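Local coordinates for protein glycosyl hydrolase, family 38 (PDB 5KBP) that probably hydrolyses alpha-mannosidic linkages in carbohydrates, as a bacterial alpha-mannosidase of glycoside hydrolase family 38, at residues Lys184-Asn192 and Phe263-Leu274; Ser301-Trp309 and Thr765-Phe776. One frame throughout, in Å; residues are numbered along the deposited sequence.

Interaction 1 of 2, residues Lys184-Asn192 and Phe263-Leu274; sequences KIFGLLFAN and FDDYLKAVQEEL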
loop_
_atom_site.group_PDB
_atom_site.type_symbol
_atom_site.label_atom_id
_atom_site.label_comp_id
_atom_site.label_asym_id
_atom_site.label_seq_id
_atom_site.Cartn_x
_atom_site.Cartn_y
_atom_site.Cartn_z
ATOM N N LYS A 184 17.058 34.168 15.792
ATOM C CA LYS A 184 16.929 33.721 17.171
ATOM C C LYS A 184 15.461 33.538 17.522
ATOM O O LYS A 184 14.647 34.442 17.299
ATOM C CB LYS A 184 17.602 34.728 18.114
ATOM C CG LYS A 184 17.059 34.765 19.530
ATOM C CD LYS A 184 17.928 35.668 20.393
ATOM C CE LYS A 184 17.122 36.375 21.469
ATOM N NZ LYS A 184 16.131 37.327 20.893
ATOM N N ILE A 185 15.126 32.366 18.061
ATOM C CA ILE A 185 13.776 32.051 18.507
ATOM C C ILE A 185 13.830 31.660 19.981
ATOM O O ILE A 185 14.899 31.446 20.554
ATOM C CB ILE A 185 13.125 30.932 17.673
ATOM C CG1 ILE A 185 13.900 29.623 17.844
ATOM C CG2 ILE A 185 13.062 31.325 16.209
ATOM C CD1 ILE A 185 13.205 28.415 17.250
ATOM N N PHE A 186 12.652 31.568 20.591
ATOM C CA PHE A 186 12.531 31.125 21.974
ATOM C C PHE A 186 12.434 29.605 22.014
ATOM O O PHE A 186 11.598 29.012 21.325
ATOM C CB PHE A 186 11.309 31.754 22.642
ATOM C CG PHE A 186 11.050 31.240 24.029
ATOM C CD1 PHE A 186 11.873 31.608 25.080
ATOM C CD2 PHE A 186 9.986 30.391 24.282
ATOM C CE1 PHE A 186 11.642 31.135 26.357
ATOM C CE2 PHE A 186 9.749 29.916 25.558
ATOM C CZ PHE A 186 10.579 30.290 26.596
ATOM N N GLY A 187 13.287 28.980 22.820
ATOM C CA GLY A 187 13.342 27.533 22.933
ATOM C C GLY A 187 12.725 27.066 24.241
ATOM O O GLY A 187 13.092 27.544 25.316
ATOM N N LEU A 188 11.785 26.129 24.129
ATOM C CA LEU A 188 11.122 25.520 25.278
ATOM C C LEU A 188 11.528 24.053 25.333
ATOM O O LEU A 188 11.112 23.256 24.486
ATOM C CB LEU A 188 9.605 25.673 25.181
ATOM C CG LEU A 188 8.775 25.136 26.351
ATOM C CD1 LEU A 188 9.186 25.810 27.651
ATOM C CD2 LEU A 188 7.287 25.323 26.093
ATOM N N LEU A 189 12.338 23.699 26.325
ATOM C CA LEU A 189 12.868 22.349 26.459
ATOM C C LEU A 189 12.012 21.545 27.428
ATOM O O LEU A 189 11.699 22.015 28.527
ATOM C CB LEU A 189 14.317 22.380 26.946
ATOM C CG LEU A 189 14.906 21.035 27.375
ATOM C CD1 LEU A 189 15.055 20.098 26.185
ATOM C CD2 LEU A 189 16.238 21.231 28.084
ATOM N N PHE A 190 11.635 20.333 27.016
ATOM C CA PHE A 190 11.001 19.375 27.919
ATOM C C PHE A 190 12.108 18.753 28.767
ATOM O O PHE A 190 12.563 17.630 28.537
ATOM C CB PHE A 190 10.216 18.324 27.143
ATOM C CG PHE A 190 9.131 18.894 26.271
ATOM C CD1 PHE A 190 8.061 19.572 26.829
ATOM C CD2 PHE A 190 9.174 18.739 24.894
ATOM C CE1 PHE A 190 7.061 20.097 26.031
ATOM C CE2 PHE A 190 8.177 19.260 24.092
ATOM C CZ PHE A 190 7.118 19.939 24.661
ATOM N N ALA A 191 12.559 19.520 29.765
ATOM C CA ALA A 191 13.694 19.093 30.577
ATOM C C ALA A 191 13.371 17.845 31.384
ATOM O O ALA A 191 14.277 17.083 31.739
ATOM C CB ALA A 191 14.138 20.227 31.501
ATOM N N ASN A 192 12.094 17.623 31.688
ATOM C CA ASN A 192 11.627 16.386 32.300
ATOM C C ASN A 192 10.758 15.583 31.338
ATOM O O ASN A 192 9.817 14.906 31.761
ATOM C CB ASN A 192 10.872 16.679 33.595
ATOM C CG ASN A 192 11.803 16.959 34.758
ATOM O OD1 ASN A 192 12.303 16.037 35.402
ATOM N ND2 ASN A 192 12.039 18.236 35.035
ATOM N N PHE A 263 -0.446 25.697 25.205
ATOM C CA PHE A 263 0.854 26.254 24.846
ATOM C C PHE A 263 0.775 27.741 24.519
ATOM O O PHE A 263 1.736 28.476 24.774
ATOM C CB PHE A 263 1.451 25.483 23.672
ATOM C CG PHE A 263 2.162 24.230 24.076
ATOM C CD1 PHE A 263 3.306 24.296 24.854
ATOM C CD2 PHE A 263 1.696 22.988 23.678
ATOM C CE1 PHE A 263 3.970 23.148 25.232
ATOM C CE2 PHE A 263 2.356 21.835 24.052
ATOM C CZ PHE A 263 3.494 21.916 24.830
ATOM N N ASP A 264 -0.345 28.204 23.962
ATOM C CA ASP A 264 -0.481 29.623 23.648
ATOM C C ASP A 264 -0.452 30.473 24.913
ATOM O O ASP A 264 0.237 31.498 24.971
ATOM C CB ASP A 264 -1.772 29.866 22.868
ATOM C CG ASP A 264 -1.734 29.260 21.483
ATOM O OD1 ASP A 264 -0.683 29.372 20.816
ATOM O OD2 ASP A 264 -2.750 28.668 21.064
ATOM N N ASP A 265 -1.198 30.060 25.940
ATOM C CA ASP A 265 -1.233 30.822 27.185
ATOM C C ASP A 265 0.080 30.705 27.952
ATOM O O ASP A 265 0.550 31.688 28.536
ATOM C CB ASP A 265 -2.400 30.357 28.055
ATOM C CG ASP A 265 -3.745 30.772 27.494
ATOM O OD1 ASP A 265 -3.776 31.689 26.648
ATOM O OD2 ASP A 265 -4.770 30.186 27.904
ATOM N N TYR A 266 0.686 29.515 27.967
ATOM C CA TYR A 266 1.943 29.338 28.689
ATOM C C TYR A 266 3.060 30.167 28.065
ATOM O O TYR A 266 3.807 30.854 28.772
ATOM C CB TYR A 266 2.332 27.860 28.727
ATOM C CG TYR A 266 3.658 27.609 29.416
ATOM C CD1 TYR A 266 3.780 27.731 30.793
ATOM C CD2 TYR A 266 4.787 27.253 28.688
ATOM C CE1 TYR A 266 4.988 27.505 31.430
ATOM C CE2 TYR A 266 6.001 27.025 29.318
ATOM C CZ TYR A 266 6.094 27.152 30.689
ATOM O OH TYR A 266 7.297 26.927 31.322
ATOM N N LEU A 267 3.187 30.114 26.735
ATOM C CA LEU A 267 4.254 30.845 26.055
ATOM C C LEU A 267 4.154 32.344 26.307
ATOM O O LEU A 267 5.175 33.019 26.488
ATOM C CB LEU A 267 4.216 30.552 24.554
ATOM C CG LEU A 267 4.775 29.200 24.109
ATOM C CD1 LEU A 267 4.475 28.950 22.641
ATOM C CD2 LEU A 267 6.271 29.138 24.370
ATOM N N LYS A 268 2.934 32.883 26.319
ATOM C CA LYS A 268 2.761 34.306 26.594
ATOM C C LYS A 268 3.192 34.649 28.015
ATOM O O LYS A 268 3.785 35.707 28.255
ATOM C CB LYS A 268 1.305 34.708 26.361
ATOM C CG LYS A 268 0.985 36.145 26.743
ATOM C CD LYS A 268 -0.517 36.368 26.826
ATOM C CE LYS A 268 -0.848 37.711 27.455
ATOM N NZ LYS A 268 -2.292 37.813 27.808
ATOM N N ALA A 269 2.918 33.756 28.968
ATOM C CA ALA A 269 3.199 34.049 30.371
ATOM C C ALA A 269 4.675 33.870 30.710
ATOM O O ALA A 269 5.244 34.683 31.448
ATOM C CB ALA A 269 2.339 33.163 31.273
ATOM N N VAL A 270 5.313 32.821 30.186
ATOM C CA VAL A 270 6.685 32.522 30.592
ATOM C C VAL A 270 7.663 33.508 29.961
ATOM O O VAL A 270 8.645 33.916 30.594
ATOM C CB VAL A 270 7.041 31.059 30.257
ATOM C CG1 VAL A 270 6.974 30.804 28.757
ATOM C CG2 VAL A 270 8.419 30.709 30.797
ATOM N N GLN A 271 7.409 33.920 28.717
ATOM C CA GLN A 271 8.304 34.839 28.024
ATOM C C GLN A 271 8.165 36.277 28.502
ATOM O O GLN A 271 9.000 37.115 28.144
ATOM C CB GLN A 271 8.057 34.772 26.515
ATOM C CG GLN A 271 8.376 33.422 25.894
ATOM C CD GLN A 271 8.000 33.352 24.428
ATOM O OE1 GLN A 271 8.634 33.980 23.580
ATOM N NE2 GLN A 271 6.958 32.587 24.123
ATOM N N GLU A 272 7.138 36.580 29.295
ATOM C CA GLU A 272 6.961 37.933 29.806
ATOM C C GLU A 272 7.847 38.201 31.016
ATOM O O GLU A 272 8.207 39.354 31.273
ATOM C CB GLU A 272 5.488 38.159 30.155
ATOM C CG GLU A 272 5.079 39.612 30.307
ATOM C CD GLU A 272 3.585 39.807 30.130
ATOM O OE1 GLU A 272 3.186 40.584 29.239
ATOM O OE2 GLU A 272 2.810 39.168 30.873
ATOM N N GLU A 273 8.217 37.156 31.753
ATOM C CA GLU A 273 9.062 37.263 32.936
ATOM C C GLU A 273 10.375 36.517 32.731
ATOM O O GLU A 273 10.865 35.820 33.623
ATOM C CB GLU A 273 8.329 36.742 34.169
ATOM C CG GLU A 273 6.955 37.363 34.375
ATOM C CD GLU A 273 6.129 36.629 35.414
ATOM O OE1 GLU A 273 6.681 35.739 36.094
ATOM O OE2 GLU A 273 4.927 36.939 35.547
ATOM N N LEU A 274 10.959 36.660 31.550
ATOM C CA LEU A 274 12.178 35.935 31.208
ATOM C C LEU A 274 13.398 36.676 31.747
ATOM O O LEU A 274 13.533 37.881 31.517
ATOM C CB LEU A 274 12.286 35.773 29.695
ATOM C CG LEU A 274 12.634 34.392 29.141
ATOM C CD1 LEU A 274 11.697 33.334 29.701
ATOM C CD2 LEU A 274 12.575 34.408 27.621
#
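With chi1 at 175°, Phe-186 swings its ring trans to the backbone N and out against the 263-274 segment, where Gln-271, its chain extended beyond CG, lies across the ring. The Gln-271 CG sits 3.6 Å from the centroid of the Phe-186 ring, nearly on the ring normal, a CH-pi contact. The amide that follows lies almost parallel to the ring, 4° between planes, with Gln-271 CD 3.6 Å from Phe-186 CD2. A weak hydrogen bond from Gln-271 NE2 to Leu-267 O, four residues back, ties the amide to its own backbone. Leu-267 CD2 meets the rim of the Phe-186 ring, 3.8 Å from CE2, and Leu-274 CD2 closes on Phe-186 CE1 at 3.6 Å.

This is strand-on-helix packing inside the N-terminal GH38 region: strand 184-189 lies between 147-150 and 174-178 in a mixed sheet, and helix 263-270 packs on one face of it at a steep angle. Two residues along the strand, Leu-188 continues the apolar seam. Leu-188 CD1 reaches the edge of the Tyr-266 ring, 3.8 Å from its CE2, while Leu-188 CD2 touches the rim of Phe-263 at CE1. Past the strand, Phe-190 CZ approaches Phe-263 CZ at 4.1 Å; Met-230 touches both these rings. The hydroxyl of Tyr-266 is hydrogen-bonded to His-226 O.

Interaction 2 of 2, residues Ser301-Trp309 and Thr765-Phe776; sequences SARVYLKQW and TPEAQCQGEYTF
The N-terminal end of helix 304-332, in the alpha-mannosidase middle domain, docks here against a 3-10 turn at 766-769 and the start of strand 772-783, part of a large antiparallel sheet. Arg-303, just ahead of the helix, runs extended to lay its guanidinium over the turn. Ala-768 CA is centred over one face of the group, 3.7 Å from Arg-303 CZ, and Ala-768 CB is 3.5 Å from Arg-303 NH2. Thr-765 CB comes to the edge of the same group. In the guanidinium plane, Arg-303 NH1 donates to Tyr-305 OH at 2.8 Å, with an N-H...O angle of 149°.

Tyr-305 takes the tight position between backbone N and carbonyl carbon (chi1 60°), which sets the ring edge beside Cys-770 and its hydroxyl within reach of Arg-303. The Cys-770 SG lies at the ring edge, 4.0 Å from Tyr-305 CE1, a sulfur-aromatic contact. From the strand, Tyr-774 presents its hydroxyl obliquely to the Tyr-305 ring, OH to CD1 3.3 Å, and its ring edge to Tyr-305 CB. Val-304 CG1 packs at the edge of Phe-776, 4.0 Å from CE1. A turn further on, Gln-308 NE2 gives a weak hydrogen bond of 2.9 Å to Thr-775 O.

Asp-362 and Glu-571 form salt bridges with Arg-303 at NH2 and NE, and Glu-767 pairs instead with Arg-366. With NE, NH1 and NH2 all engaged, the guanidinium is fixed in rotation, and its charge is probably well balanced where it is buried against the turn.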
loop_
_atom_site.group_PDB
_atom_site.type_symbol
_atom_site.label_atom_id
_atom_site.label_comp_id
_atom_site.label_asym_id
_atom_site.label_seq_id
_atom_site.Cartn_x
_atom_site.Cartn_y
_atom_site.Cartn_z
ATOM N N SER A 301 20.603 4.850 8.250
ATOM C CA SER A 301 21.006 3.716 7.429
ATOM C C SER A 301 20.046 2.538 7.522
ATOM O O SER A 301 20.199 1.574 6.763
ATOM C CB SER A 301 22.417 3.252 7.815
ATOM O OG SER A 301 22.455 2.784 9.153
ATOM N N ALA A 302 19.073 2.587 8.428
ATOM C CA ALA A 302 18.101 1.509 8.547
ATOM C C ALA A 302 17.149 1.524 7.358
ATOM O O ALA A 302 16.590 2.569 7.013
ATOM C CB ALA A 302 17.319 1.646 9.852
ATOM N N ARG A 303 16.962 0.358 6.738
ATOM C CA ARG A 303 16.089 0.191 5.576
ATOM C C ARG A 303 16.379 1.260 4.517
ATOM O O ARG A 303 15.595 2.177 4.276
ATOM C CB ARG A 303 14.616 0.220 5.994
ATOM C CG ARG A 303 14.227 -0.837 7.016
ATOM C CD ARG A 303 12.763 -0.701 7.399
ATOM N NE ARG A 303 12.350 -1.663 8.416
ATOM C CZ ARG A 303 11.704 -2.797 8.159
ATOM N NH1 ARG A 303 11.393 -3.123 6.911
ATOM N NH2 ARG A 303 11.364 -3.606 9.154
ATOM N N VAL A 304 17.544 1.102 3.884
ATOM C CA VAL A 304 18.047 2.123 2.966
ATOM C C VAL A 304 17.110 2.316 1.779
ATOM O O VAL A 304 17.067 3.399 1.181
ATOM C CB VAL A 304 19.477 1.763 2.513
ATOM C CG1 VAL A 304 19.482 0.448 1.745
ATOM C CG2 VAL A 304 20.085 2.888 1.684
ATOM N N TYR A 305 16.336 1.285 1.425
ATOM C CA TYR A 305 15.418 1.409 0.298
ATOM C C TYR A 305 14.355 2.469 0.553
ATOM O O TYR A 305 13.876 3.105 -0.393
ATOM C CB TYR A 305 14.768 0.058 -0.008
ATOM C CG TYR A 305 13.975 -0.536 1.135
ATOM C CD1 TYR A 305 14.581 -1.365 2.069
ATOM C CD2 TYR A 305 12.615 -0.280 1.272
ATOM C CE1 TYR A 305 13.860 -1.917 3.112
ATOM C CE2 TYR A 305 11.886 -0.826 2.312
ATOM C CZ TYR A 305 12.513 -1.644 3.228
ATOM O OH TYR A 305 11.792 -2.191 4.265
ATOM N N LEU A 306 13.974 2.673 1.816
ATOM C CA LEU A 306 13.070 3.769 2.148
ATOM C C LEU A 306 13.715 5.115 1.841
ATOM O O LEU A 306 13.083 6.004 1.259
ATOM C CB LEU A 306 12.671 3.694 3.623
ATOM C CG LEU A 306 11.862 2.488 4.098
ATOM C CD1 LEU A 306 11.711 2.525 5.608
ATOM C CD2 LEU A 306 10.501 2.452 3.427
ATOM N N LYS A 307 14.981 5.282 2.234
ATOM C CA LYS A 307 15.675 6.541 1.991
ATOM C C LYS A 307 15.903 6.767 0.503
ATOM O O LYS A 307 15.851 7.908 0.027
ATOM C CB LYS A 307 17.007 6.566 2.744
ATOM C CG LYS A 307 16.908 6.950 4.216
ATOM C CD LYS A 307 16.335 5.835 5.070
ATOM C CE LYS A 307 16.442 6.178 6.544
ATOM N NZ LYS A 307 15.834 5.124 7.400
ATOM N N GLN A 308 16.162 5.695 -0.249
ATOM C CA GLN A 308 16.349 5.830 -1.689
ATOM C C GLN A 308 15.056 6.257 -2.372
ATOM O O GLN A 308 15.061 7.148 -3.230
ATOM C CB GLN A 308 16.864 4.516 -2.276
ATOM C CG GLN A 308 18.287 4.175 -1.868
ATOM C CD GLN A 308 18.773 2.870 -2.466
ATOM O OE1 GLN A 308 18.017 1.906 -2.581
ATOM N NE2 GLN A 308 20.041 2.836 -2.854
ATOM N N TRP A 309 13.937 5.632 -2.003
ATOM C CA TRP A 309 12.654 6.021 -2.576
ATOM C C TRP A 309 12.277 7.441 -2.175
ATOM O O TRP A 309 11.723 8.195 -2.984
ATOM C CB TRP A 309 11.566 5.035 -2.148
ATOM C CG TRP A 309 11.385 3.905 -3.107
ATOM C CD1 TRP A 309 12.036 2.708 -3.095
ATOM C CD2 TRP A 309 10.494 3.868 -4.227
ATOM N NE1 TRP A 309 11.606 1.926 -4.139
ATOM C CE2 TRP A 309 10.658 2.616 -4.849
ATOM C CE3 TRP A 309 9.572 4.772 -4.763
ATOM C CZ2 TRP A 309 9.936 2.245 -5.981
ATOM C CZ3 TRP A 309 8.858 4.404 -5.886
ATOM C CH2 TRP A 309 9.043 3.152 -6.483
ATOM N N THR A 765 11.729 -7.881 13.215
ATOM C CA THR A 765 11.557 -7.210 11.926
ATOM C C THR A 765 12.491 -7.872 10.921
ATOM O O THR A 765 13.562 -7.338 10.601
ATOM C CB THR A 765 11.828 -5.708 12.037
ATOM O OG1 THR A 765 13.106 -5.492 12.651
ATOM C CG2 THR A 765 10.750 -5.032 12.873
ATOM N N PRO A 766 12.119 -9.049 10.407
ATOM C CA PRO A 766 13.005 -9.740 9.457
ATOM C C PRO A 766 13.190 -8.997 8.146
ATOM O O PRO A 766 14.248 -9.132 7.518
ATOM C CB PRO A 766 12.310 -11.093 9.247
ATOM C CG PRO A 766 10.881 -10.849 9.620
ATOM C CD PRO A 766 10.930 -9.854 10.739
ATOM N N GLU A 767 12.201 -8.216 7.708
ATOM C CA GLU A 767 12.364 -7.444 6.481
ATOM C C GLU A 767 13.275 -6.237 6.665
ATOM O O GLU A 767 13.613 -5.581 5.674
ATOM C CB GLU A 767 11.000 -7.003 5.950
ATOM C CG GLU A 767 10.171 -8.154 5.401
ATOM C CD GLU A 767 8.813 -7.711 4.900
ATOM O OE1 GLU A 767 8.121 -8.530 4.260
ATOM O OE2 GLU A 767 8.436 -6.547 5.147
ATOM N N ALA A 768 13.672 -5.929 7.902
ATOM C CA ALA A 768 14.719 -4.944 8.138
ATOM C C ALA A 768 16.099 -5.467 7.764
ATOM O O ALA A 768 17.061 -4.690 7.770
ATOM C CB ALA A 768 14.712 -4.506 9.603
ATOM N N GLN A 769 16.220 -6.759 7.450
ATOM C CA GLN A 769 17.478 -7.316 6.971
ATOM C C GLN A 769 17.782 -6.917 5.534
ATOM O O GLN A 769 18.881 -7.212 5.052
ATOM C CB GLN A 769 17.460 -8.842 7.093
ATOM C CG GLN A 769 17.323 -9.363 8.518
ATOM C CD GLN A 769 18.597 -9.218 9.332
ATOM O OE1 GLN A 769 19.598 -8.689 8.854
ATOM N NE2 GLN A 769 18.563 -9.696 10.570
ATOM N N CYS A 770 16.835 -6.282 4.843
ATOM C CA CYS A 770 17.058 -5.696 3.520
ATOM C C CYS A 770 17.616 -6.721 2.535
ATOM O O CYS A 770 18.638 -6.501 1.881
ATOM C CB CYS A 770 17.977 -4.477 3.618
ATOM S SG CYS A 770 17.344 -3.156 4.668
ATOM N N GLN A 771 16.931 -7.854 2.431
ATOM C CA GLN A 771 17.344 -8.899 1.508
ATOM C C GLN A 771 16.872 -8.577 0.094
ATOM O O GLN A 771 15.747 -8.114 -0.109
ATOM C CB GLN A 771 16.786 -10.255 1.946
ATOM C CG GLN A 771 17.184 -10.684 3.354
ATOM C CD GLN A 771 18.651 -11.059 3.467
ATOM O OE1 GLN A 771 19.026 -12.213 3.261
ATOM N NE2 GLN A 771 19.487 -10.084 3.804
ATOM N N GLY A 772 17.745 -8.820 -0.885
ATOM C CA GLY A 772 17.369 -8.703 -2.275
ATOM C C GLY A 772 18.331 -7.822 -3.041
ATOM O O GLY A 772 19.441 -7.529 -2.584
ATOM N N GLU A 773 17.886 -7.400 -4.224
ATOM C CA GLU A 773 18.702 -6.593 -5.119
ATOM C C GLU A 773 18.694 -5.132 -4.687
ATOM O O GLU A 773 17.651 -4.580 -4.325
ATOM C CB GLU A 773 18.184 -6.709 -6.554
ATOM C CG GLU A 773 18.201 -8.119 -7.129
ATOM C CD GLU A 773 19.462 -8.413 -7.916
ATOM O OE1 GLU A 773 19.805 -9.604 -8.075
ATOM O OE2 GLU A 773 20.112 -7.451 -8.378
ATOM N N TYR A 774 19.867 -4.502 -4.737
ATOM C CA TYR A 774 20.011 -3.102 -4.364
ATOM C C TYR A 774 21.020 -2.429 -5.281
ATOM O O TYR A 774 21.992 -3.046 -5.721
ATOM C CB TYR A 774 20.451 -2.943 -2.902
ATOM C CG TYR A 774 19.344 -3.189 -1.905
ATOM C CD1 TYR A 774 19.077 -4.467 -1.434
ATOM C CD2 TYR A 774 18.559 -2.142 -1.439
ATOM C CE1 TYR A 774 18.061 -4.695 -0.526
ATOM C CE2 TYR A 774 17.542 -2.360 -0.529
ATOM C CZ TYR A 774 17.298 -3.638 -0.077
ATOM O OH TYR A 774 16.285 -3.859 0.829
ATOM N N THR A 775 20.774 -1.152 -5.563
ATOM C CA THR A 775 21.663 -0.333 -6.380
ATOM C C THR A 775 21.900 0.983 -5.657
ATOM O O THR A 775 20.949 1.725 -5.390
ATOM C CB THR A 775 21.073 -0.080 -7.769
ATOM O OG1 THR A 775 20.879 -1.328 -8.446
ATOM C CG2 THR A 775 22.005 0.801 -8.589
ATOM N N PHE A 776 23.160 1.270 -5.344
ATOM C CA PHE A 776 23.544 2.476 -4.622
ATOM C C PHE A 776 24.245 3.427 -5.582
ATOM O O PHE A 776 25.252 3.062 -6.199
ATOM C CB PHE A 776 24.450 2.139 -3.439
ATOM C CG PHE A 776 23.950 0.997 -2.603
ATOM C CD1 PHE A 776 22.916 1.181 -1.703
ATOM C CD2 PHE A 776 24.513 -0.264 -2.721
ATOM C CE1 PHE A 776 22.449 0.129 -0.935
ATOM C CE2 PHE A 776 24.054 -1.319 -1.955
ATOM C CZ PHE A 776 23.020 -1.122 -1.060
#

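Along the chain the two contacts come in series: interaction 1 closes at Leu-274 before interaction 2 opens at Ser-301. Their centres lie 41 Å apart, and their nearest atoms about 23 Å, so they do not touch and share no helix, strand or sheet. Interaction 1 spans the shorter loop of chain, joining a strand and a helix 71 residues apart within the N-terminal family 38 region. Interaction 2 spans 456 residues and brings the head of helix 304-332 in the middle domain onto the antiparallel nine-strand sheet that contains 772-783. One contact thus packs a helix on a sheet within the N-terminal region, while the other joins the helical middle part of the enzyme to its C-terminal beta-rich half.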